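Local atomic coordinates of 2-keto acid:ferredoxin oxidoreductase subunit alpha (Pyrococcus furiosus, PDB entry 1YD7), a protein that probably serves as the alpha subunit of a ferredoxin-dependent oxidoreductase that converts 2-oxoglutarate and CoA to succinyl-CoA and CO2. Residues F164-K176 / I198-K210. Numbering follows the deposited sequence.
Sequences FDFTIRAFNLSEK and IPNPDEIEIINRK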
loop_
_atom_site.group_PDB
_atom_site.type_symbol
_atom_site.label_atom_id
_atom_site.label_comp_id
_atom_site.label_asym_id
_atom_site.label_seq_id
_atom_site.Cartn_x
_atom_site.Cartn_y
_atom_site.Cartn_z
ATOM N N PHE A 164 0.791 0.595 -9.915
ATOM C CA PHE A 164 0.168 -0.689 -9.817
ATOM C C PHE A 164 1.172 -1.825 -9.555
ATOM O O PHE A 164 1.076 -2.485 -8.512
ATOM C CB PHE A 164 -0.655 -1.020 -11.037
ATOM C CG PHE A 164 -1.493 -2.251 -10.862
ATOM C CD1 PHE A 164 -2.695 -2.185 -10.180
ATOM C CD2 PHE A 164 -1.058 -3.487 -11.328
ATOM C CE1 PHE A 164 -3.466 -3.323 -9.985
ATOM C CE2 PHE A 164 -1.812 -4.647 -11.108
ATOM C CZ PHE A 164 -3.019 -4.545 -10.445
ATOM N N ASP A 165 2.103 -2.033 -10.498
ATOM C CA ASP A 165 3.004 -3.174 -10.505
ATOM C C ASP A 165 3.972 -3.162 -9.311
ATOM O O ASP A 165 4.283 -4.201 -8.779
ATOM C CB ASP A 165 3.855 -3.220 -11.790
ATOM C CG ASP A 165 3.044 -3.489 -13.056
ATOM O OD1 ASP A 165 2.036 -4.224 -13.032
ATOM O OD2 ASP A 165 3.459 -2.972 -14.114
ATOM N N PHE A 166 4.482 -1.991 -8.952
ATOM C CA PHE A 166 5.377 -1.861 -7.853
ATOM C C PHE A 166 4.658 -2.098 -6.514
ATOM O O PHE A 166 5.303 -2.512 -5.533
ATOM C CB PHE A 166 6.059 -0.490 -7.827
ATOM C CG PHE A 166 7.096 -0.259 -8.926
ATOM C CD1 PHE A 166 7.125 -1.000 -10.093
ATOM C CD2 PHE A 166 8.008 0.763 -8.792
ATOM C CE1 PHE A 166 8.066 -0.725 -11.087
ATOM C CE2 PHE A 166 8.943 1.028 -9.781
ATOM C CZ PHE A 166 8.965 0.277 -10.927
ATOM N N THR A 167 3.352 -1.801 -6.449
ATOM C CA THR A 167 2.590 -2.049 -5.224
ATOM C C THR A 167 2.465 -3.582 -4.998
ATOM O O THR A 167 2.726 -4.066 -3.898
ATOM C CB THR A 167 1.224 -1.308 -5.213
ATOM O OG1 THR A 167 1.468 0.103 -5.101
ATOM C CG2 THR A 167 0.368 -1.740 -4.020
ATOM N N ILE A 168 2.115 -4.324 -6.046
ATOM C CA ILE A 168 2.086 -5.770 -5.973
ATOM C C ILE A 168 3.460 -6.351 -5.631
ATOM O O ILE A 168 3.568 -7.260 -4.785
ATOM C CB ILE A 168 1.524 -6.384 -7.261
ATOM C CG1 ILE A 168 0.013 -6.158 -7.312
ATOM C CG2 ILE A 168 1.825 -7.885 -7.328
ATOM C CD1 ILE A 168 -0.557 -6.404 -8.639
ATOM N N ARG A 169 4.504 -5.827 -6.272
ATOM C CA ARG A 169 5.841 -6.277 -6.001
ATOM C C ARG A 169 6.233 -5.980 -4.554
ATOM O O ARG A 169 6.923 -6.790 -3.943
ATOM C CB ARG A 169 6.833 -5.696 -7.012
ATOM C CG ARG A 169 8.291 -6.099 -6.785
ATOM C CD ARG A 169 9.092 -6.252 -8.098
ATOM N NE ARG A 169 8.991 -5.100 -9.002
ATOM C CZ ARG A 169 8.415 -5.110 -10.215
ATOM N NH1 ARG A 169 8.406 -3.992 -10.923
ATOM N NH2 ARG A 169 7.833 -6.198 -10.736
ATOM N N ALA A 170 5.783 -4.849 -3.993
ATOM C CA ALA A 170 6.142 -4.490 -2.631
ATOM C C ALA A 170 5.544 -5.467 -1.608
ATOM O O ALA A 170 6.203 -5.793 -0.646
ATOM C CB ALA A 170 5.722 -3.085 -2.304
ATOM N N PHE A 171 4.299 -5.896 -1.811
ATOM C CA PHE A 171 3.697 -6.895 -0.943
ATOM C C PHE A 171 4.455 -8.218 -1.104
ATOM O O PHE A 171 4.828 -8.834 -0.095
ATOM C CB PHE A 171 2.191 -7.068 -1.197
ATOM C CG PHE A 171 1.359 -6.009 -0.556
ATOM C CD1 PHE A 171 0.895 -4.916 -1.294
ATOM C CD2 PHE A 171 1.069 -6.076 0.785
ATOM C CE1 PHE A 171 0.184 -3.906 -0.696
ATOM C CE2 PHE A 171 0.326 -5.082 1.392
ATOM C CZ PHE A 171 -0.125 -3.983 0.643
ATOM N N ASN A 172 4.719 -8.625 -2.346
ATOM C CA ASN A 172 5.469 -9.862 -2.587
ATOM C C ASN A 172 6.829 -9.856 -1.937
ATOM O O ASN A 172 7.194 -10.858 -1.354
ATOM C CB ASN A 172 5.599 -10.213 -4.063
ATOM C CG ASN A 172 4.325 -10.681 -4.625
ATOM O OD1 ASN A 172 3.426 -10.986 -3.864
ATOM N ND2 ASN A 172 4.207 -10.726 -5.966
ATOM N N LEU A 173 7.538 -8.728 -1.964
ATOM C CA LEU A 173 8.866 -8.644 -1.321
ATOM C C LEU A 173 8.778 -8.667 0.200
ATOM O O LEU A 173 9.672 -9.207 0.837
ATOM C CB LEU A 173 9.667 -7.384 -1.755
ATOM C CG LEU A 173 10.036 -7.317 -3.258
ATOM C CD1 LEU A 173 10.492 -5.896 -3.661
ATOM C CD2 LEU A 173 11.090 -8.368 -3.655
ATOM N N SER A 174 7.776 -8.002 0.787
ATOM C CA SER A 174 7.698 -7.931 2.252
ATOM C C SER A 174 7.357 -9.339 2.784
ATOM O O SER A 174 7.896 -9.756 3.765
ATOM C CB SER A 174 6.701 -6.876 2.770
ATOM O OG SER A 174 5.375 -7.230 2.479
ATOM N N GLU A 175 6.499 -10.056 2.096
ATOM C CA GLU A 175 6.223 -11.445 2.440
ATOM C C GLU A 175 7.419 -12.393 2.212
ATOM O O GLU A 175 7.786 -13.133 3.131
ATOM C CB GLU A 175 5.012 -11.948 1.689
ATOM C CG GLU A 175 3.737 -11.152 1.949
ATOM C CD GLU A 175 3.140 -11.398 3.317
ATOM O OE1 GLU A 175 3.148 -12.553 3.724
ATOM O OE2 GLU A 175 2.679 -10.445 3.987
ATOM N N LYS A 176 8.019 -12.364 1.016
ATOM C CA LYS A 176 9.242 -13.132 0.692
ATOM C C LYS A 176 10.381 -12.923 1.688
ATOM O O LYS A 176 11.003 -13.891 2.128
ATOM C CB LYS A 176 9.783 -12.839 -0.735
ATOM C CG LYS A 176 10.625 -14.030 -1.322
ATOM C CD LYS A 176 11.703 -13.621 -2.384
ATOM C CE LYS A 176 11.358 -13.962 -3.876
ATOM N NZ LYS A 176 12.370 -13.429 -4.848
ATOM N N ILE A 198 -6.053 -4.023 -15.458
ATOM C CA ILE A 198 -6.167 -4.467 -14.079
ATOM C C ILE A 198 -6.426 -5.959 -14.146
ATOM O O ILE A 198 -7.517 -6.357 -14.525
ATOM C CB ILE A 198 -7.365 -3.828 -13.348
ATOM C CG1 ILE A 198 -7.289 -2.290 -13.381
ATOM C CG2 ILE A 198 -7.440 -4.370 -11.889
ATOM C CD1 ILE A 198 -6.069 -1.680 -12.692
ATOM N N PRO A 199 -5.428 -6.787 -13.785
ATOM C CA PRO A 199 -5.563 -8.218 -14.021
ATOM C C PRO A 199 -6.594 -8.905 -13.133
ATOM O O PRO A 199 -6.965 -8.386 -12.096
ATOM C CB PRO A 199 -4.154 -8.760 -13.723
ATOM C CG PRO A 199 -3.252 -7.549 -13.647
ATOM C CD PRO A 199 -4.135 -6.462 -13.150
ATOM N N ASN A 200 -7.080 -10.054 -13.575
ATOM C CA ASN A 200 -7.806 -10.965 -12.702
ATOM C C ASN A 200 -6.857 -11.517 -11.634
ATOM O O ASN A 200 -5.663 -11.665 -11.887
ATOM C CB ASN A 200 -8.392 -12.135 -13.498
ATOM C CG ASN A 200 -9.525 -11.711 -14.386
ATOM O OD1 ASN A 200 -10.561 -11.262 -13.899
ATOM N ND2 ASN A 200 -9.343 -11.843 -15.701
ATOM N N PRO A 201 -7.387 -11.832 -10.446
ATOM C CA PRO A 201 -6.602 -12.461 -9.388
ATOM C C PRO A 201 -5.732 -13.604 -9.907
ATOM O O PRO A 201 -4.521 -13.622 -9.671
ATOM C CB PRO A 201 -7.681 -12.993 -8.435
ATOM C CG PRO A 201 -8.793 -12.040 -8.574
ATOM C CD PRO A 201 -8.786 -11.605 -10.027
ATOM N N ASP A 202 -6.348 -14.524 -10.644
ATOM C CA ASP A 202 -5.651 -15.705 -11.163
ATOM C C ASP A 202 -4.507 -15.373 -12.132
ATOM O O ASP A 202 -3.683 -16.240 -12.417
ATOM C CB ASP A 202 -6.638 -16.693 -11.820
ATOM C CG ASP A 202 -7.546 -16.029 -12.860
ATOM O OD1 ASP A 202 -7.236 -16.137 -14.064
ATOM O OD2 ASP A 202 -8.566 -15.396 -12.464
ATOM N N GLU A 203 -4.449 -14.133 -12.620
ATOM C CA GLU A 203 -3.335 -13.672 -13.447
ATOM C C GLU A 203 -2.163 -13.103 -12.661
ATOM O O GLU A 203 -1.134 -12.791 -13.254
ATOM C CB GLU A 203 -3.817 -12.592 -14.424
ATOM C CG GLU A 203 -4.800 -13.123 -15.436
ATOM C CD GLU A 203 -5.489 -12.030 -16.212
ATOM O OE1 GLU A 203 -5.025 -10.887 -16.176
ATOM O OE2 GLU A 203 -6.517 -12.319 -16.845
ATOM N N ILE A 204 -2.321 -12.931 -11.347
ATOM C CA ILE A 204 -1.281 -12.296 -10.517
ATOM C C ILE A 204 -0.580 -13.289 -9.576
ATOM O O ILE A 204 -1.231 -13.991 -8.790
ATOM C CB ILE A 204 -1.860 -11.131 -9.659
ATOM C CG1 ILE A 204 -2.775 -10.248 -10.507
ATOM C CG2 ILE A 204 -0.732 -10.288 -9.064
ATOM C CD1 ILE A 204 -3.502 -9.162 -9.750
ATOM N N GLU A 205 0.748 -13.302 -9.653
ATOM C CA GLU A 205 1.594 -14.063 -8.747
ATOM C C GLU A 205 1.694 -13.354 -7.397
ATOM O O GLU A 205 2.297 -12.285 -7.294
ATOM C CB GLU A 205 3.004 -14.255 -9.349
ATOM C CG GLU A 205 3.780 -15.508 -8.830
ATOM C CD GLU A 205 5.107 -15.214 -8.090
ATOM O OE1 GLU A 205 5.567 -14.047 -8.042
ATOM O OE2 GLU A 205 5.707 -16.179 -7.556
ATOM N N ILE A 206 1.098 -13.966 -6.372
ATOM C CA ILE A 206 1.203 -13.497 -4.989
ATOM C C ILE A 206 2.089 -14.433 -4.157
ATOM O O ILE A 206 1.870 -15.632 -4.139
ATOM C CB ILE A 206 -0.195 -13.390 -4.330
ATOM C CG1 ILE A 206 -1.121 -12.454 -5.127
ATOM C CG2 ILE A 206 -0.083 -12.907 -2.905
ATOM C CD1 ILE A 206 -0.535 -11.115 -5.413
ATOM N N ILE A 207 3.103 -13.879 -3.496
ATOM C CA ILE A 207 3.867 -14.610 -2.487
ATOM C C ILE A 207 3.308 -14.327 -1.079
ATOM O O ILE A 207 3.069 -13.171 -0.717
ATOM C CB ILE A 207 5.348 -14.205 -2.487
ATOM C CG1 ILE A 207 5.980 -14.414 -3.861
ATOM C CG2 ILE A 207 6.140 -15.018 -1.423
ATOM C CD1 ILE A 207 7.431 -13.953 -3.926
ATOM N N ASN A 208 3.117 -15.384 -0.291
ATOM C CA ASN A 208 2.708 -15.266 1.115
ATOM C C ASN A 208 3.822 -15.708 2.073
ATOM O O ASN A 208 4.620 -16.575 1.743
ATOM C CB ASN A 208 1.420 -16.034 1.336
ATOM C CG ASN A 208 0.250 -15.397 0.610
ATOM O OD1 ASN A 208 -0.007 -14.190 0.760
ATOM N ND2 ASN A 208 -0.459 -16.191 -0.194
ATOM N N ARG A 209 3.919 -15.050 3.223
ATOM C CA ARG A 209 5.023 -15.308 4.180
ATOM C C ARG A 209 5.110 -16.795 4.596
ATOM O O ARG A 209 4.083 -17.497 4.703
ATOM C CB ARG A 209 4.858 -14.459 5.443
ATOM C CG ARG A 209 3.566 -14.842 6.243
ATOM C CD ARG A 209 3.271 -13.801 7.311
ATOM N NE ARG A 209 2.743 -12.577 6.710
ATOM C CZ ARG A 209 2.221 -11.565 7.384
ATOM N NH1 ARG A 209 2.127 -11.618 8.704
ATOM N NH2 ARG A 209 1.765 -10.501 6.726
ATOM N N LYS A 210 6.333 -17.257 4.838
ATOM C CA LYS A 210 6.568 -18.641 5.265
ATOM C C LYS A 210 6.083 -18.825 6.696
ATOM O O LYS A 210 6.530 -18.103 7.585
ATOM C CB LYS A 210 8.055 -18.995 5.165
HETATM O O HOH W 1 2.179 -10.438 -1.182
#
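Asn172 and Glu175, one turn apart on helix 160-177, bond to Glu205, Ile207 and Arg209 of the extended chain that runs along the helix in this thiamine-diphosphate-binding-type domain, an alpha/beta fold with a parallel sheet. The Asn172 amide bridges two backbone sites. Its ND2 donates to Glu205 O at 2.8 Å. Its OD1 takes Ile207 N at 2.9 Å, with the donor well above the carbonyl plane. CG of Asn172 stands anti to the carbonyl carbon (chi1 -72°), which turns the amide to the loop. Water 1 donates to both Asn172 OD1 and Ile207 O.

Toward the end of the helix, Arg209 grips the Glu175 carboxylate side-on, the two planes 25° apart. Arg209 NE donates to Glu175 OE1, and Arg209 NH2 donates to the syn lone pair of Glu175 OE2 at 2.9 Å. Glu175 OE1 has a second donor: Arg209 N, 2.7 Å away, on the anti lone pair. A glutamine in place of Glu175 would probably weaken this grip, leaving the guanidinium without its countercharge. Arg209 NH1 and NH2 also donate to Ser84 O, near the end of helix 73-85, and to Ala88 O in the loop after it.

Further back, Ile168 CD1 packs on Ile204 CG2 at 3.9 Å. On its other side the helix packs against strand 180-185, where Ala170 and Ser174 touch Val181. Near the start of both segments, Phe164 CZ lies 3.5 Å from Pro199 CD.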